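Maternal effect protein oskar (Drosophila melanogaster, PDB 5A4A) is the Drosophila germline inducer, whose OSK domain, related in fold to SGNH hydrolases, probably binds RNA. Local coordinates at residues C160-Q174 and L188-V201. Sequence-based numbering, arbitrary orientation.
Sequences CLINERGVVRFDCFQ and LFWNKIGRQRVLQV. With SO4 (sulfate ion), chain B.
A single antiparallel beta bridge, the non-hydrogen-bonded pair Phe173 with Trp190, joins 160-174 to 188-201 in this SGNH-hydrolase-like domain, beside a sulfate site. Flanking the pair, Gln174 N donates almost straight to Phe189 O (3.0 Å), while Cys172 O, accepting from Asn191 N, also meets the CA of Gly194; a side chain at that glycine would strike this carbonyl. Asn191, the N-cap of helix 192-204, works both ways: OD1 accepts from Gly194 N, and ND2 reaches Asp171 O at 3.0 Å from above the carbonyl plane. Its chi1 of 69° sets the amide between backbone N and carbonyl carbon. The Trp190 edge, led by CD1, meets the Phe173 face in an offset edge-to-face pair (planes at 88°), and Leu161 CD1 makes a CH-pi contact over the indole, 4.2 Å from the centroid of its five-membered ring. Further along the helix, the bent Arg197 chain grips Cys160 O side-on with NE (2.8 Å) and NH2 (3.0 Å), the oxygen lying in the guanidinium plane; Arg197 CD rests on Cys172 SG at 3.6 Å. An alanine in place of Arg197 would probably leave Cys160 O without its two guanidinium donors and open a gap beside Cys172 SG. The sulfate, probably from the crystallisation liquor, is held by Gln174 NE2 (2.8 Å to O4), Lys192 N at the helix start, and both terminal nitrogens of Arg195; these donors and the helix dipole would together favour an anion. Helix 31-40 lies against the start of helix 192-204 through Arg195, salt-bridged by NE to Glu40, and against the residues before it through Tyr35 on Phe189 and Phe32 on Trp190; Ala123, in a loop, touches Leu161 and Trp190, and the 160-174 loop follows strand 154-155.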
# COMPACT_ATOMS: atom_id res chain seq x y z
N CYS A 160 14.72 -5.73 0.94
CA CYS A 160 14.83 -6.54 2.15
C CYS A 160 14.16 -7.91 2.00
O CYS A 160 14.37 -8.79 2.83
CB CYS A 160 14.29 -5.80 3.38
SG CYS A 160 12.48 -5.78 3.59
N LEU A 161 13.39 -8.10 0.93
CA LEU A 161 12.66 -9.35 0.73
C LEU A 161 13.22 -10.17 -0.44
O LEU A 161 12.64 -11.18 -0.84
CB LEU A 161 11.16 -9.07 0.54
CG LEU A 161 10.43 -8.49 1.76
CD1 LEU A 161 9.00 -8.12 1.43
CD2 LEU A 161 10.43 -9.47 2.93
N ILE A 162 14.36 -9.74 -0.98
CA ILE A 162 15.05 -10.52 -2.00
C ILE A 162 16.47 -10.83 -1.55
O ILE A 162 17.04 -10.12 -0.72
CB ILE A 162 15.09 -9.80 -3.37
CG1 ILE A 162 15.72 -8.41 -3.22
CG2 ILE A 162 13.67 -9.70 -3.96
CD1 ILE A 162 15.93 -7.69 -4.53
N ASN A 163 17.03 -11.92 -2.07
CA ASN A 163 18.36 -12.34 -1.67
C ASN A 163 19.45 -11.75 -2.56
O ASN A 163 19.18 -10.98 -3.47
CB ASN A 163 18.47 -13.87 -1.65
CG ASN A 163 18.54 -14.47 -3.04
OD1 ASN A 163 18.15 -13.85 -4.04
ND2 ASN A 163 19.02 -15.70 -3.12
N GLU A 164 20.69 -12.17 -2.29
CA GLU A 164 21.87 -11.76 -3.04
C GLU A 164 21.71 -11.91 -4.57
O GLU A 164 22.36 -11.19 -5.33
CB GLU A 164 23.08 -12.53 -2.51
N ARG A 165 20.85 -12.82 -5.01
CA ARG A 165 20.65 -13.02 -6.45
C ARG A 165 19.35 -12.42 -7.00
O ARG A 165 18.97 -12.66 -8.14
CB ARG A 165 20.77 -14.51 -6.81
CG ARG A 165 21.03 -14.78 -8.30
CD ARG A 165 22.02 -13.79 -8.90
NE ARG A 165 22.17 -13.95 -10.34
CZ ARG A 165 21.88 -13.02 -11.24
NH1 ARG A 165 21.42 -11.83 -10.86
NH2 ARG A 165 22.05 -13.27 -12.54
N GLY A 166 18.67 -11.61 -6.18
CA GLY A 166 17.51 -10.90 -6.66
C GLY A 166 16.23 -11.73 -6.66
O GLY A 166 15.18 -11.27 -7.11
N VAL A 167 16.32 -12.95 -6.14
CA VAL A 167 15.13 -13.79 -6.00
C VAL A 167 14.52 -13.70 -4.60
O VAL A 167 15.23 -13.53 -3.60
CB VAL A 167 15.40 -15.27 -6.41
CG1 VAL A 167 16.31 -15.95 -5.40
CG2 VAL A 167 14.10 -16.03 -6.56
N VAL A 168 13.20 -13.80 -4.54
CA VAL A 168 12.43 -13.65 -3.31
C VAL A 168 12.95 -14.54 -2.18
O VAL A 168 13.32 -15.70 -2.39
CB VAL A 168 10.92 -13.86 -3.57
CG1 VAL A 168 10.67 -15.21 -4.22
CG2 VAL A 168 10.12 -13.74 -2.30
N ARG A 169 13.03 -13.98 -0.98
CA ARG A 169 13.39 -14.75 0.20
C ARG A 169 12.15 -15.44 0.73
O ARG A 169 11.39 -14.84 1.50
CB ARG A 169 13.92 -13.83 1.29
CG ARG A 169 15.24 -13.16 0.99
CD ARG A 169 15.62 -12.26 2.14
NE ARG A 169 16.87 -11.53 1.88
CZ ARG A 169 18.08 -12.02 2.07
NH1 ARG A 169 18.23 -13.26 2.51
NH2 ARG A 169 19.15 -11.29 1.81
N PHE A 170 11.93 -16.69 0.35
CA PHE A 170 10.72 -17.37 0.80
C PHE A 170 10.65 -17.56 2.31
O PHE A 170 9.57 -17.80 2.85
CB PHE A 170 10.49 -18.67 0.05
CG PHE A 170 9.90 -18.48 -1.30
CD1 PHE A 170 8.62 -17.98 -1.44
CD2 PHE A 170 10.64 -18.76 -2.44
CE1 PHE A 170 8.07 -17.78 -2.69
CE2 PHE A 170 10.09 -18.56 -3.69
CZ PHE A 170 8.81 -18.07 -3.82
N ASP A 171 11.78 -17.43 2.99
CA ASP A 171 11.76 -17.53 4.45
C ASP A 171 11.13 -16.30 5.11
O ASP A 171 10.97 -16.24 6.33
CB ASP A 171 13.16 -17.83 5.01
CG ASP A 171 14.09 -16.64 4.94
OD1 ASP A 171 13.87 -15.73 4.11
OD2 ASP A 171 15.06 -16.61 5.74
N CYS A 172 10.75 -15.32 4.29
CA CYS A 172 10.05 -14.12 4.77
C CYS A 172 8.57 -14.14 4.41
O CYS A 172 7.86 -13.16 4.64
CB CYS A 172 10.69 -12.87 4.18
SG CYS A 172 12.35 -12.53 4.80
N PHE A 173 8.11 -15.24 3.82
CA PHE A 173 6.72 -15.35 3.40
C PHE A 173 6.08 -16.56 4.03
O PHE A 173 6.77 -17.51 4.42
CB PHE A 173 6.61 -15.45 1.87
CG PHE A 173 6.91 -14.17 1.16
CD1 PHE A 173 8.22 -13.73 1.02
CD2 PHE A 173 5.88 -13.40 0.65
CE1 PHE A 173 8.50 -12.53 0.38
CE2 PHE A 173 6.14 -12.22 0.01
CZ PHE A 173 7.46 -11.77 -0.14
N GLN A 174 4.76 -16.52 4.13
CA GLN A 174 3.97 -17.65 4.60
C GLN A 174 4.02 -18.79 3.58
O GLN A 174 4.45 -18.59 2.44
CB GLN A 174 2.53 -17.19 4.87
CG GLN A 174 2.45 -16.26 6.09
CD GLN A 174 1.05 -15.77 6.39
OE1 GLN A 174 0.15 -15.84 5.55
NE2 GLN A 174 0.86 -15.26 7.60
N LEU A 188 0.16 -13.96 -1.16
CA LEU A 188 1.11 -14.65 -0.28
C LEU A 188 1.65 -13.62 0.71
O LEU A 188 2.43 -12.73 0.34
CB LEU A 188 2.27 -15.26 -1.08
CG LEU A 188 3.11 -16.27 -0.28
CD1 LEU A 188 2.25 -17.49 0.07
CD2 LEU A 188 4.37 -16.68 -1.02
N PHE A 189 1.23 -13.71 1.96
CA PHE A 189 1.55 -12.68 2.94
C PHE A 189 2.92 -12.81 3.56
O PHE A 189 3.51 -13.89 3.57
CB PHE A 189 0.47 -12.61 4.01
CG PHE A 189 -0.80 -12.01 3.53
CD1 PHE A 189 -0.95 -10.63 3.47
CD2 PHE A 189 -1.84 -12.82 3.07
CE1 PHE A 189 -2.12 -10.06 2.99
CE2 PHE A 189 -3.01 -12.26 2.60
CZ PHE A 189 -3.15 -10.88 2.56
N TRP A 190 3.46 -11.68 4.03
CA TRP A 190 4.73 -11.68 4.71
C TRP A 190 4.54 -12.38 6.06
O TRP A 190 3.55 -12.15 6.76
CB TRP A 190 5.23 -10.25 4.93
CG TRP A 190 5.12 -9.36 3.71
CD1 TRP A 190 5.22 -9.73 2.39
CD2 TRP A 190 4.91 -7.93 3.71
NE1 TRP A 190 5.07 -8.61 1.57
CE2 TRP A 190 4.87 -7.51 2.36
CE3 TRP A 190 4.73 -6.98 4.72
CZ2 TRP A 190 4.67 -6.17 2.00
CZ3 TRP A 190 4.53 -5.65 4.36
CH2 TRP A 190 4.50 -5.26 3.01
N ASN A 191 5.49 -13.25 6.42
CA ASN A 191 5.39 -13.94 7.70
C ASN A 191 5.97 -13.06 8.81
O ASN A 191 6.23 -11.88 8.58
CB ASN A 191 6.02 -15.34 7.65
CG ASN A 191 7.54 -15.32 7.50
OD1 ASN A 191 8.18 -14.27 7.55
ND2 ASN A 191 8.12 -16.49 7.32
N LYS A 192 6.14 -13.61 10.01
CA LYS A 192 6.62 -12.78 11.12
C LYS A 192 7.97 -12.12 10.82
O LYS A 192 8.17 -10.94 11.08
CB LYS A 192 6.70 -13.59 12.43
CG LYS A 192 7.20 -12.74 13.60
CD LYS A 192 6.92 -13.41 14.95
CE LYS A 192 6.28 -12.44 15.95
NZ LYS A 192 4.88 -12.83 16.27
N ILE A 193 8.89 -12.89 10.25
CA ILE A 193 10.21 -12.38 9.88
C ILE A 193 10.09 -11.30 8.80
O ILE A 193 10.72 -10.23 8.88
CB ILE A 193 11.12 -13.52 9.41
CG1 ILE A 193 11.31 -14.55 10.52
CG2 ILE A 193 12.45 -12.98 8.91
CD1 ILE A 193 11.90 -15.88 10.04
N GLY A 194 9.30 -11.59 7.78
CA GLY A 194 9.07 -10.66 6.68
C GLY A 194 8.45 -9.36 7.13
O GLY A 194 8.92 -8.28 6.75
N ARG A 195 7.40 -9.44 7.95
CA ARG A 195 6.76 -8.24 8.47
C ARG A 195 7.72 -7.39 9.27
O ARG A 195 7.73 -6.17 9.15
CB ARG A 195 5.55 -8.61 9.33
CG ARG A 195 4.41 -9.24 8.57
CD ARG A 195 3.17 -9.37 9.44
NE ARG A 195 3.33 -10.20 10.64
CZ ARG A 195 3.15 -11.52 10.67
NH1 ARG A 195 2.88 -12.18 9.56
NH2 ARG A 195 3.28 -12.19 11.81
N GLN A 196 8.53 -8.02 10.11
CA GLN A 196 9.45 -7.24 10.91
C GLN A 196 10.54 -6.59 10.06
O GLN A 196 10.92 -5.46 10.32
CB GLN A 196 10.05 -8.03 12.08
CG GLN A 196 10.51 -7.13 13.24
CD GLN A 196 9.41 -6.20 13.79
OE1 GLN A 196 9.65 -5.02 14.04
NE2 GLN A 196 8.21 -6.75 13.99
N ARG A 197 11.02 -7.29 9.03
CA ARG A 197 12.01 -6.68 8.12
C ARG A 197 11.46 -5.43 7.43
O ARG A 197 12.16 -4.41 7.36
CB ARG A 197 12.52 -7.68 7.08
CG ARG A 197 13.52 -8.70 7.65
CD ARG A 197 13.83 -9.82 6.65
NE ARG A 197 14.71 -9.38 5.57
CZ ARG A 197 16.03 -9.38 5.65
NH1 ARG A 197 16.64 -9.76 6.76
NH2 ARG A 197 16.76 -8.97 4.62
N VAL A 198 10.23 -5.51 6.93
CA VAL A 198 9.61 -4.38 6.23
C VAL A 198 9.39 -3.21 7.19
O VAL A 198 9.73 -2.07 6.88
CB VAL A 198 8.27 -4.76 5.58
CG1 VAL A 198 7.50 -3.52 5.12
CG2 VAL A 198 8.51 -5.72 4.41
N LEU A 199 8.83 -3.52 8.35
CA LEU A 199 8.55 -2.50 9.36
C LEU A 199 9.84 -1.78 9.77
O LEU A 199 9.87 -0.56 9.86
CB LEU A 199 7.84 -3.12 10.57
CG LEU A 199 7.48 -2.15 11.70
CD1 LEU A 199 6.55 -1.06 11.21
CD2 LEU A 199 6.87 -2.90 12.91
N GLN A 200 10.91 -2.54 9.98
CA GLN A 200 12.17 -1.93 10.37
C GLN A 200 12.82 -1.10 9.26
O GLN A 200 13.43 -0.07 9.54
CB GLN A 200 13.13 -2.99 10.91
CG GLN A 200 12.61 -3.62 12.20
CD GLN A 200 12.36 -2.58 13.29
OE1 GLN A 200 13.18 -1.68 13.50
NE2 GLN A 200 11.23 -2.70 13.98
N VAL A 201 12.67 -1.51 8.01
CA VAL A 201 13.18 -0.68 6.91
C VAL A 201 12.46 0.67 6.88
O VAL A 201 13.08 1.71 6.68
CB VAL A 201 13.04 -1.38 5.54
CG1 VAL A 201 13.31 -0.39 4.40
CG2 VAL A 201 14.00 -2.55 5.44
S SO4 B . 3.31 -15.88 10.68
O1 SO4 B . 2.70 -17.20 10.65
O2 SO4 B . 2.75 -15.09 11.77
O3 SO4 B . 4.75 -16.01 10.89
O4 SO4 B . 3.02 -15.22 9.41
O HOH W 1 -0.20 -16.06 2.83